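Side-chain contacts in 1-deoxy-D-xylulose 5-phosphate reductoisomerase (Zymomonas mobilis, PDB 1R0K), which catalyses the NADPH-dependent rearrangement and reduction of 1-deoxy-D-xylulose 5-phosphate to 2-C-methyl-D-erythritol 4-phosphate, a step of isoprenoid biosynthesis, using a divalent metal ion: residues K108-A113 against G133-A138; S127-G132 against V324-N329. All coordinates share one frame; numbering follows the deposited sequence.

Overall arrangement
From the N terminus the chain builds most of the parallel NADPH-binding sheet before it enters helix 107-115, which carries the first half of interaction 1. It then runs through strand 119-122 into residues 127-132, the first half of interaction 2, and directly on into helix 132-142, where interaction 1 closes a short loop of 19 residues. Between the segments of interaction 2 lie 191 residues, and it closes on helix 321-337 of the C-terminal part. The two loops therefore cross. The centres of the contacts lie about 14 Å apart, and they meet where Met135 and Thr110 pack on Ser127 and Met135 on Leu128. Interaction 2 itself ties this region to the C-terminal helices.

Interaction 1. Residues K108-A113 against G133-A138; sequences KATLAA and GLMIDA
Helices 107-115 and 132-142 meet through Leu111 and Met135, their short segments running nearly parallel, with axes 10.3 Å apart at an angle of 23°. At that spacing the backbones stay apart, and side chains fill the gap. Met135 reaches across from its side. Its chain bends at chi2 (-66°), which carries the sulfur and methyl over to the facing helix. There CE of Met135 lies 4.0 Å from CB of Leu111, with the sulfur almost as close to the same atom. A flexible, unbranched thioether suits this place, since it can bend to follow the surface opposite without needing a polar partner. Leu111 reaches back with its branched end: CG stands anti to the backbone N (chi1 177°), and CD1 of Leu111 comes to 3.6 Å from CB of Ala138. The small methyl of Ala138, directed toward helix 107-115 one turn beyond Met135, lets the leucine branch come close to that helix. Leu111 thus spans two neighbouring positions of helix 132-142, with its CD1 also 4.1 Å from SD of Met135.

Thr110 stands at the margin, its CG2 4.5 Å from CE of Met135. Its OG1 is hydrogen-bonded to the carbonyl O of Gly106, just before the helix, while the methyl remains for apolar packing. Thr110 also touches Asn124, a predicted NADPH-binding residue, and Leu365 of helix 365-385 covers Leu111. No hydrogen bond or salt bridge joins the two segments. The four touching residues are buried, so the pairing of these two helices beside the Rossmann-type sheet rests on dispersion forces and the hydrophobic effect, with shape rather than charge setting how they fit.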
ATOM      1  N   LYS B 108      -3.310 -24.911 -22.057  1.00 14.38           N
ATOM      2  CA  LYS B 108      -2.292 -25.137 -23.079  1.00 15.80           C
ATOM      3  C   LYS B 108      -1.653 -23.868 -23.629  1.00 14.32           C
ATOM      4  O   LYS B 108      -0.429 -23.771 -23.710  1.00 13.69           O
ATOM      5  CB  LYS B 108      -2.880 -25.941 -24.237  1.00 20.32           C
ATOM      6  CG  LYS B 108      -2.978 -27.430 -23.980  1.00 23.62           C
ATOM      7  CD  LYS B 108      -1.602 -28.055 -23.959  1.00 28.74           C
ATOM      8  CE  LYS B 108      -1.685 -29.570 -23.875  1.00 30.71           C
ATOM      9  NZ  LYS B 108      -0.327 -30.184 -23.929  1.00 33.24           N
ATOM     10  N   ALA B 109      -2.476 -22.900 -24.017  1.00 13.07           N
ATOM     11  CA  ALA B 109      -1.962 -21.649 -24.565  1.00 12.52           C
ATOM     12  C   ALA B 109      -1.246 -20.851 -23.484  1.00 11.53           C
ATOM     13  O   ALA B 109      -0.216 -20.224 -23.741  1.00 11.48           O
ATOM     14  CB  ALA B 109      -3.104 -20.821 -25.156  1.00 10.46           C
ATOM     15  N   THR B 110      -1.800 -20.871 -22.277  1.00 12.17           N
ATOM     16  CA  THR B 110      -1.211 -20.142 -21.158  1.00 10.87           C
ATOM     17  C   THR B 110       0.185 -20.683 -20.866  1.00 11.49           C
ATOM     18  O   THR B 110       1.141 -19.921 -20.733  1.00 11.28           O
ATOM     19  CB  THR B 110      -2.102 -20.258 -19.901  1.00 11.71           C
ATOM     20  OG1 THR B 110      -3.377 -19.660 -20.171  1.00  8.83           O
ATOM     21  CG2 THR B 110      -1.468 -19.549 -18.717  1.00 10.47           C
ATOM     22  N   LEU B 111       0.305 -22.003 -20.781  1.00 12.22           N
ATOM     23  CA  LEU B 111       1.603 -22.607 -20.515  1.00 11.86           C
ATOM     24  C   LEU B 111       2.568 -22.293 -21.651  1.00 12.66           C
ATOM     25  O   LEU B 111       3.736 -21.985 -21.413  1.00 12.78           O
ATOM     26  CB  LEU B 111       1.473 -24.119 -20.360  1.00 11.45           C
ATOM     27  CG  LEU B 111       2.799 -24.857 -20.140  1.00 13.55           C
ATOM     28  CD1 LEU B 111       3.591 -24.188 -19.032  1.00 14.04           C
ATOM     29  CD2 LEU B 111       2.518 -26.315 -19.801  1.00 12.12           C
ATOM     30  N   ALA B 112       2.081 -22.380 -22.886  1.00 11.87           N
ATOM     31  CA  ALA B 112       2.919 -22.089 -24.044  1.00 13.23           C
ATOM     32  C   ALA B 112       3.495 -20.677 -23.948  1.00 13.52           C
ATOM     33  O   ALA B 112       4.692 -20.475 -24.152  1.00 14.23           O
ATOM     34  CB  ALA B 112       2.116 -22.244 -25.335  1.00 13.77           C
ATOM     35  N   ALA B 113       2.641 -19.703 -23.641  1.00 12.32           N
ATOM     36  CA  ALA B 113       3.075 -18.314 -23.503  1.00 12.42           C
ATOM     37  C   ALA B 113       4.114 -18.188 -22.383  1.00 12.45           C
ATOM     38  O   ALA B 113       5.138 -17.520 -22.537  1.00 11.72           O
ATOM     39  CB  ALA B 113       1.875 -17.423 -23.197  1.00 12.56           C
ATOM     40  N   GLY B 133       1.487 -25.849  -9.521  1.00 16.04           N
ATOM     41  CA  GLY B 133       2.852 -26.341  -9.426  1.00 17.24           C
ATOM     42  C   GLY B 133       3.582 -26.338 -10.754  1.00 17.06           C
ATOM     43  O   GLY B 133       4.705 -25.847 -10.854  1.00 16.15           O
ATOM     44  N   LEU B 134       2.938 -26.887 -11.779  1.00 15.39           N
ATOM     45  CA  LEU B 134       3.514 -26.950 -13.114  1.00 16.18           C
ATOM     46  C   LEU B 134       3.759 -25.570 -13.709  1.00 16.99           C
ATOM     47  O   LEU B 134       4.807 -25.319 -14.303  1.00 15.36           O
ATOM     48  CB  LEU B 134       2.586 -27.732 -14.044  1.00 17.00           C
ATOM     49  CG  LEU B 134       2.329 -29.185 -13.655  1.00 17.52           C
ATOM     50  CD1 LEU B 134       1.305 -29.784 -14.611  1.00 16.71           C
ATOM     51  CD2 LEU B 134       3.628 -29.969 -13.694  1.00 17.57           C
ATOM     52  N   MET B 135       2.784 -24.679 -13.554  1.00 14.88           N
ATOM     53  CA  MET B 135       2.897 -23.328 -14.085  1.00 14.98           C
ATOM     54  C   MET B 135       4.038 -22.559 -13.430  1.00 12.55           C
ATOM     55  O   MET B 135       4.846 -21.938 -14.114  1.00 13.26           O
ATOM     56  CB  MET B 135       1.583 -22.572 -13.890  1.00 13.71           C
ATOM     57  CG  MET B 135       0.430 -23.125 -14.716  1.00 15.93           C
ATOM     58  SD  MET B 135       0.666 -22.906 -16.501  1.00 19.05           S
ATOM     59  CE  MET B 135      -0.845 -23.676 -17.149  1.00 16.73           C
ATOM     60  N   ILE B 136       4.106 -22.598 -12.104  1.00 12.89           N
ATOM     61  CA  ILE B 136       5.171 -21.894 -11.403  1.00 13.54           C
ATOM     62  C   ILE B 136       6.522 -22.507 -11.769  1.00 13.86           C
ATOM     63  O   ILE B 136       7.526 -21.804 -11.846  1.00 13.81           O
ATOM     64  CB  ILE B 136       4.964 -21.940  -9.874  1.00 13.95           C
ATOM     65  CG1 ILE B 136       3.650 -21.242  -9.510  1.00 13.75           C
ATOM     66  CG2 ILE B 136       6.135 -21.261  -9.166  1.00 15.84           C
ATOM     67  CD1 ILE B 136       3.540 -19.816 -10.030  1.00 15.61           C
ATOM     68  N   ASP B 137       6.549 -23.818 -11.995  1.00 14.09           N
ATOM     69  CA  ASP B 137       7.794 -24.476 -12.386  1.00 13.54           C
ATOM     70  C   ASP B 137       8.220 -23.963 -13.765  1.00 12.97           C
ATOM     71  O   ASP B 137       9.404 -23.726 -14.015  1.00 12.65           O
ATOM     72  CB  ASP B 137       7.619 -25.996 -12.445  1.00 15.70           C
ATOM     73  CG  ASP B 137       7.653 -26.646 -11.078  1.00 17.29           C
ATOM     74  OD1 ASP B 137       8.148 -26.014 -10.125  1.00 19.37           O
ATOM     75  OD2 ASP B 137       7.199 -27.802 -10.960  1.00 20.34           O
ATOM     76  N   ALA B 138       7.252 -23.801 -14.663  1.00 12.44           N
ATOM     77  CA  ALA B 138       7.544 -23.309 -16.007  1.00 12.82           C
ATOM     78  C   ALA B 138       8.109 -21.895 -15.927  1.00 12.56           C
ATOM     79  O   ALA B 138       9.047 -21.552 -16.642  1.00 13.90           O
ATOM     80  CB  ALA B 138       6.278 -23.326 -16.863  1.00 12.67           C
TER

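Interaction 2. Residues S127-G132 against V324-N329; sequences SLVSAG and VMNAAN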
ATOM      1  N   SER B 127      -5.031 -22.216 -14.373  1.00 15.54           N
ATOM      2  CA  SER B 127      -3.579 -22.265 -14.434  1.00 16.20           C
ATOM      3  C   SER B 127      -2.937 -22.445 -13.062  1.00 16.64           C
ATOM      4  O   SER B 127      -2.018 -23.250 -12.910  1.00 19.08           O
ATOM      5  CB  SER B 127      -3.033 -20.997 -15.093  1.00 15.64           C
ATOM      6  OG  SER B 127      -3.393 -20.947 -16.460  1.00 16.31           O
ATOM      7  N   LEU B 128      -3.414 -21.711 -12.062  1.00 15.13           N
ATOM      8  CA  LEU B 128      -2.832 -21.824 -10.728  1.00 16.34           C
ATOM      9  C   LEU B 128      -3.665 -22.664  -9.767  1.00 17.52           C
ATOM     10  O   LEU B 128      -3.140 -23.249  -8.822  1.00 18.99           O
ATOM     11  CB  LEU B 128      -2.588 -20.433 -10.142  1.00 16.23           C
ATOM     12  CG  LEU B 128      -1.648 -19.577 -10.995  1.00 15.55           C
ATOM     13  CD1 LEU B 128      -1.401 -18.243 -10.305  1.00 17.14           C
ATOM     14  CD2 LEU B 128      -0.339 -20.318 -11.220  1.00 13.70           C
ATOM     15  N   VAL B 129      -4.966 -22.729 -10.007  1.00 17.72           N
ATOM     16  CA  VAL B 129      -5.830 -23.522  -9.148  1.00 19.56           C
ATOM     17  C   VAL B 129      -5.609 -25.006  -9.408  1.00 19.03           C
ATOM     18  O   VAL B 129      -5.403 -25.788  -8.481  1.00 21.92           O
ATOM     19  CB  VAL B 129      -7.318 -23.206  -9.400  1.00 20.08           C
ATOM     20  CG1 VAL B 129      -8.200 -24.209  -8.655  1.00 22.70           C
ATOM     21  CG2 VAL B 129      -7.633 -21.794  -8.943  1.00 21.68           C
ATOM     22  N   SER B 130      -5.636 -25.387 -10.677  1.00 18.02           N
ATOM     23  CA  SER B 130      -5.485 -26.788 -11.041  1.00 17.52           C
ATOM     24  C   SER B 130      -4.068 -27.215 -11.411  1.00 17.40           C
ATOM     25  O   SER B 130      -3.673 -28.349 -11.140  1.00 16.90           O
ATOM     26  CB  SER B 130      -6.440 -27.111 -12.189  1.00 18.76           C
ATOM     27  OG  SER B 130      -7.770 -26.752 -11.839  1.00 19.30           O
ATOM     28  N   ALA B 131      -3.304 -26.317 -12.023  1.00 14.65           N
ATOM     29  CA  ALA B 131      -1.941 -26.644 -12.431  1.00 15.18           C
ATOM     30  C   ALA B 131      -0.894 -25.680 -11.868  1.00 14.84           C
ATOM     31  O   ALA B 131       0.131 -25.430 -12.507  1.00 15.86           O
ATOM     32  CB  ALA B 131      -1.858 -26.666 -13.948  1.00 13.31           C
ATOM     33  N   GLY B 132      -1.152 -25.154 -10.674  1.00 15.24           N
ATOM     34  CA  GLY B 132      -0.229 -24.214 -10.053  1.00 16.00           C
ATOM     35  C   GLY B 132       1.232 -24.633  -9.999  1.00 16.06           C
ATOM     36  O   GLY B 132       2.120 -23.861 -10.377  1.00 15.23           O
ATOM     37  N   VAL B 324      -8.768 -31.400  -8.079  1.00 13.37           N
ATOM     38  CA  VAL B 324      -9.935 -32.233  -7.794  1.00 13.09           C
ATOM     39  C   VAL B 324     -11.044 -31.379  -7.210  1.00 12.08           C
ATOM     40  O   VAL B 324     -12.203 -31.509  -7.594  1.00 13.41           O
ATOM     41  CB  VAL B 324      -9.589 -33.366  -6.795  1.00 12.67           C
ATOM     42  CG1 VAL B 324     -10.849 -34.118  -6.390  1.00 14.47           C
ATOM     43  CG2 VAL B 324      -8.585 -34.319  -7.428  1.00 13.35           C
ATOM     44  N   MET B 325     -10.685 -30.499  -6.284  1.00 12.49           N
ATOM     45  CA  MET B 325     -11.673 -29.622  -5.661  1.00 13.95           C
ATOM     46  C   MET B 325     -12.353 -28.743  -6.704  1.00 13.79           C
ATOM     47  O   MET B 325     -13.577 -28.601  -6.704  1.00 15.76           O
ATOM     48  CB  MET B 325     -11.009 -28.732  -4.614  1.00 14.09           C
ATOM     49  CG  MET B 325     -11.980 -27.820  -3.885  1.00 15.99           C
ATOM     50  SD  MET B 325     -11.123 -26.661  -2.806  1.00 15.38           S
ATOM     51  CE  MET B 325     -10.705 -25.385  -3.977  1.00 20.68           C
ATOM     52  N   ASN B 326     -11.554 -28.155  -7.590  1.00 13.45           N
ATOM     53  CA  ASN B 326     -12.088 -27.280  -8.630  1.00 14.76           C
ATOM     54  C   ASN B 326     -13.038 -28.020  -9.562  1.00 14.45           C
ATOM     55  O   ASN B 326     -14.136 -27.539  -9.846  1.00 16.39           O
ATOM     56  CB  ASN B 326     -10.956 -26.670  -9.454  1.00 14.78           C
ATOM     57  CG  ASN B 326     -11.471 -25.764 -10.551  1.00 18.47           C
ATOM     58  OD1 ASN B 326     -12.033 -24.702 -10.278  1.00 16.27           O
ATOM     59  ND2 ASN B 326     -11.291 -26.183 -11.802  1.00 15.81           N
ATOM     60  N   ALA B 327     -12.617 -29.185 -10.043  1.00 12.63           N
ATOM     61  CA  ALA B 327     -13.453 -29.971 -10.943  1.00 12.80           C
ATOM     62  C   ALA B 327     -14.752 -30.393 -10.264  1.00 12.01           C
ATOM     63  O   ALA B 327     -15.824 -30.290 -10.851  1.00 14.22           O
ATOM     64  CB  ALA B 327     -12.696 -31.201 -11.430  1.00 12.18           C
ATOM     65  N   ALA B 328     -14.661 -30.874  -9.030  1.00 12.27           N
ATOM     66  CA  ALA B 328     -15.864 -31.298  -8.317  1.00 13.20           C
ATOM     67  C   ALA B 328     -16.826 -30.129  -8.135  1.00 12.50           C
ATOM     68  O   ALA B 328     -18.042 -30.291  -8.230  1.00 11.58           O
ATOM     69  CB  ALA B 328     -15.499 -31.890  -6.966  1.00 13.10           C
ATOM     70  N   ASN B 329     -16.281 -28.946  -7.869  1.00 13.78           N
ATOM     71  CA  ASN B 329     -17.122 -27.769  -7.683  1.00 13.44           C
ATOM     72  C   ASN B 329     -17.884 -27.436  -8.968  1.00 13.40           C
ATOM     73  O   ASN B 329     -19.047 -27.033  -8.922  1.00 13.36           O
ATOM     74  CB  ASN B 329     -16.270 -26.571  -7.248  1.00 14.26           C
ATOM     75  CG  ASN B 329     -17.111 -25.366  -6.890  1.00 14.86           C
ATOM     76  OD1 ASN B 329     -17.941 -25.424  -5.974  1.00 14.28           O
ATOM     77  ND2 ASN B 329     -16.910 -24.267  -7.612  1.00 12.31           N
TER
HETATM   78  O   HOH W   1      -9.671 -28.888 -12.090  1.00 15.96           O
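Val129 and Asn326 supply the apolar part of this contact, their side chains meeting at about a right angle. CG1 of Val129 lies 3.8 Å from CB of Asn326 and 4.1 Å from its CG, so the valine methyl rests against the root of the asparagine side chain. A beta-branched residue suits the place because one methyl can meet helix 321-337 while the side chain also packs on Glu224 of helix 216-229.

The polar part runs through water. OG of Ser130 and ND2 of Asn326 are 3.6 Å apart and share no direct hydrogen bond. One water accepts from both, at 2.9 Å from Ser130 OG and 3.2 Å from Asn326 ND2. The short side chain of Ser130 brings its hydroxyl to the water as donor. In Asn326 a chi1 of 180° swings the amide out from helix 321-337 to meet the same water, and in this buried setting the bridge gives both groups a polar partner.

Nearby, Asn329 is tied through ND2 to Asp211 OD1, and Met325 packs on Leu220 and Ile223, so helix 321-337 is also joined to the central part of the chain. The side chain of Asn326 is about 4 Å from that of Glu126, and that of Val129 about 4 Å from that of Lys125, predicted to bind NADPH and substrate respectively. This water-bridged meeting of residues 127-132 with helix 321-337 thus belongs to the interface between the Rossmann-type nucleotide-binding domain and the C-terminal helical domain of the DXR family, next to the predicted active site.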